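TRAP dicarboxylate transporter, DctP subunit (Anaerococcus prevoti, PDB 4N91) binds D-glucuronate in both its alpha and beta forms, probably as the extracytoplasmic solute-binding component of a TRAP transporter. Local coordinates at residues Y113-S118 with K330-Y335. Sequence-based numbering, arbitrary orientation.
Sequences YLFASS and KYNEEY
A polar contact between a side-chain amide and a loop backbone joins Asn332, in the last turn of helix 322-334, to Leu114 and Ala116 in the loop that leads into helix 118-125. It illustrates how one carboxamide can bridge a carbonyl and an N-H two residues apart in an irregular backbone. Asn332 ND2 donates to Leu114 O at 2.9 Å, the acceptor lying close to the amide plane and the donor in the plane of the backbone carbonyl. Asn332 OD1 accepts from Ala116 N at 2.8 Å, yet this N-H comes from well above the carbonyl plane of the side chain, about 60° out of it. CG of Asn332 lies anti to the carbonyl carbon and beside the backbone N (chi1 -79°), which brings the base of the amide toward the loop, and Ala116 CB lies 3.9 Å from Asn332 CB. Gln329 OE1 takes a further bond from Asn332 ND2, so both ends of the amide are held and its rotation is fixed. A third bond joins the end of helix 322-334 to the start of helix 118-125: Ser117 OG donates to Tyr335 O over 2.6 Å, from above that carbonyl's plane. Tyr335 is the first residue past helix 322-334 to leave helical phi/psi, and its ring stacks on His123. The same Ser117 OG accepts from Ala120 N, so one hydroxyl bridges the two helix ends. The bound sugar is about 14 Å from the Phe115 side chain, so the contact stands back from the pocket. Its Ser117-Ala120 bond is the classic serine N-cap, here tied to the C-terminal end of a second helix in a periplasmic-binding-protein fold.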
loop_
_atom_site.group_PDB
_atom_site.type_symbol
_atom_site.label_atom_id
_atom_site.label_comp_id
_atom_site.label_asym_id
_atom_site.label_seq_id
_atom_site.Cartn_x
_atom_site.Cartn_y
_atom_site.Cartn_z
ATOM N N TYR A 113 -7.897 11.663 -1.096
ATOM C CA TYR A 113 -7.521 13.013 -1.478
ATOM C C TYR A 113 -6.874 13.747 -0.322
ATOM O O TYR A 113 -7.176 14.909 -0.045
ATOM C CB TYR A 113 -8.738 13.749 -2.023
ATOM C CG TYR A 113 -9.258 13.076 -3.259
ATOM C CD1 TYR A 113 -8.523 13.097 -4.433
ATOM C CD2 TYR A 113 -10.452 12.376 -3.253
ATOM C CE1 TYR A 113 -8.979 12.466 -5.571
ATOM C CE2 TYR A 113 -10.917 11.748 -4.378
ATOM C CZ TYR A 113 -10.172 11.784 -5.535
ATOM O OH TYR A 113 -10.624 11.131 -6.670
ATOM N N LEU A 114 -5.956 13.049 0.326
ATOM C CA LEU A 114 -5.277 13.568 1.494
ATOM C C LEU A 114 -4.063 14.365 1.075
ATOM O O LEU A 114 -3.821 15.456 1.599
ATOM C CB LEU A 114 -4.865 12.416 2.413
ATOM C CG LEU A 114 -3.989 12.797 3.592
ATOM C CD1 LEU A 114 -4.768 13.721 4.524
ATOM C CD2 LEU A 114 -3.525 11.535 4.304
ATOM N N PHE A 115 -3.298 13.847 0.118
ATOM C CA PHE A 115 -2.058 14.517 -0.270
ATOM C C PHE A 115 -2.192 15.354 -1.535
ATOM O O PHE A 115 -2.809 14.933 -2.521
ATOM C CB PHE A 115 -0.958 13.485 -0.472
ATOM C CG PHE A 115 -0.707 12.634 0.738
ATOM C CD1 PHE A 115 -0.123 13.189 1.869
ATOM C CD2 PHE A 115 -1.033 11.301 0.736
ATOM C CE1 PHE A 115 0.113 12.409 2.987
ATOM C CE2 PHE A 115 -0.795 10.512 1.842
ATOM C CZ PHE A 115 -0.219 11.078 2.977
ATOM N N ALA A 116 -1.604 16.541 -1.516
ATOM C CA ALA A 116 -1.758 17.448 -2.650
ATOM C C ALA A 116 -0.932 16.987 -3.841
ATOM O O ALA A 116 -1.273 17.291 -4.989
ATOM C CB ALA A 116 -1.361 18.860 -2.248
ATOM N N SER A 117 0.157 16.275 -3.572
ATOM C CA SER A 117 1.134 15.931 -4.612
ATOM C C SER A 117 1.928 14.738 -4.140
ATOM O O SER A 117 1.947 14.445 -2.939
ATOM C CB SER A 117 2.097 17.098 -4.859
ATOM O OG SER A 117 2.970 17.305 -3.755
ATOM N N SER A 118 2.610 14.065 -5.064
ATOM C CA SER A 118 3.443 12.936 -4.674
ATOM C C SER A 118 4.604 13.443 -3.828
ATOM O O SER A 118 5.053 12.763 -2.901
ATOM C CB SER A 118 3.912 12.115 -5.897
ATOM O OG SER A 118 4.842 12.826 -6.685
ATOM N N LYS A 330 0.581 21.040 6.307
ATOM C CA LYS A 330 1.718 21.925 6.132
ATOM C C LYS A 330 2.552 21.448 4.948
ATOM O O LYS A 330 3.037 22.247 4.146
ATOM C CB LYS A 330 2.558 22.011 7.411
ATOM C CG LYS A 330 1.900 22.842 8.505
ATOM C CD LYS A 330 2.716 22.853 9.790
ATOM C CE LYS A 330 4.077 23.507 9.593
ATOM N NZ LYS A 330 4.792 23.700 10.891
ATOM N N TYR A 331 2.716 20.140 4.826
ATOM C CA TYR A 331 3.448 19.607 3.696
ATOM C C TYR A 331 2.684 19.839 2.400
ATOM O O TYR A 331 3.293 20.073 1.355
ATOM C CB TYR A 331 3.756 18.132 3.878
ATOM C CG TYR A 331 4.962 17.893 4.740
ATOM C CD1 TYR A 331 6.237 18.186 4.270
ATOM C CD2 TYR A 331 4.832 17.369 6.018
ATOM C CE1 TYR A 331 7.342 17.957 5.044
ATOM C CE2 TYR A 331 5.929 17.136 6.795
ATOM C CZ TYR A 331 7.186 17.434 6.301
ATOM O OH TYR A 331 8.287 17.209 7.086
ATOM N N ASN A 332 1.355 19.776 2.452
ATOM C CA ASN A 332 0.560 20.038 1.250
ATOM C C ASN A 332 0.795 21.467 0.778
ATOM O O ASN A 332 0.849 21.740 -0.419
ATOM C CB ASN A 332 -0.933 19.801 1.496
ATOM C CG ASN A 332 -1.307 18.329 1.460
ATOM O OD1 ASN A 332 -0.598 17.502 0.884
ATOM N ND2 ASN A 332 -2.433 17.989 2.091
ATOM N N GLU A 333 0.936 22.374 1.736
ATOM C CA GLU A 333 1.180 23.787 1.419
ATOM C C GLU A 333 2.575 24.028 0.842
ATOM O O GLU A 333 2.755 24.839 -0.068
ATOM C CB GLU A 333 0.990 24.636 2.678
ATOM C CG GLU A 333 -0.453 24.721 3.133
ATOM C CD GLU A 333 -0.587 25.079 4.606
ATOM O OE1 GLU A 333 0.292 25.804 5.127
ATOM O OE2 GLU A 333 -1.570 24.632 5.240
ATOM N N GLU A 334 3.556 23.326 1.387
ATOM C CA GLU A 334 4.941 23.434 0.944
ATOM C C GLU A 334 5.155 22.769 -0.420
ATOM O O GLU A 334 5.980 23.221 -1.215
ATOM C CB GLU A 334 5.856 22.805 1.996
ATOM C CG GLU A 334 7.343 22.892 1.684
ATOM C CD GLU A 334 8.219 22.434 2.846
ATOM O OE1 GLU A 334 7.662 22.035 3.899
ATOM O OE2 GLU A 334 9.463 22.479 2.698
ATOM N N TYR A 335 4.415 21.699 -0.697
ATOM C CA TYR A 335 4.560 20.974 -1.966
ATOM C C TYR A 335 3.212 20.787 -2.642
ATOM O O TYR A 335 2.673 19.680 -2.686
ATOM C CB TYR A 335 5.208 19.613 -1.727
ATOM C CG TYR A 335 6.551 19.702 -1.053
ATOM C CD1 TYR A 335 7.699 19.990 -1.783
ATOM C CD2 TYR A 335 6.675 19.525 0.316
ATOM C CE1 TYR A 335 8.930 20.082 -1.164
ATOM C CE2 TYR A 335 7.897 19.610 0.939
ATOM C CZ TYR A 335 9.025 19.891 0.192
ATOM O OH TYR A 335 10.245 19.965 0.822
#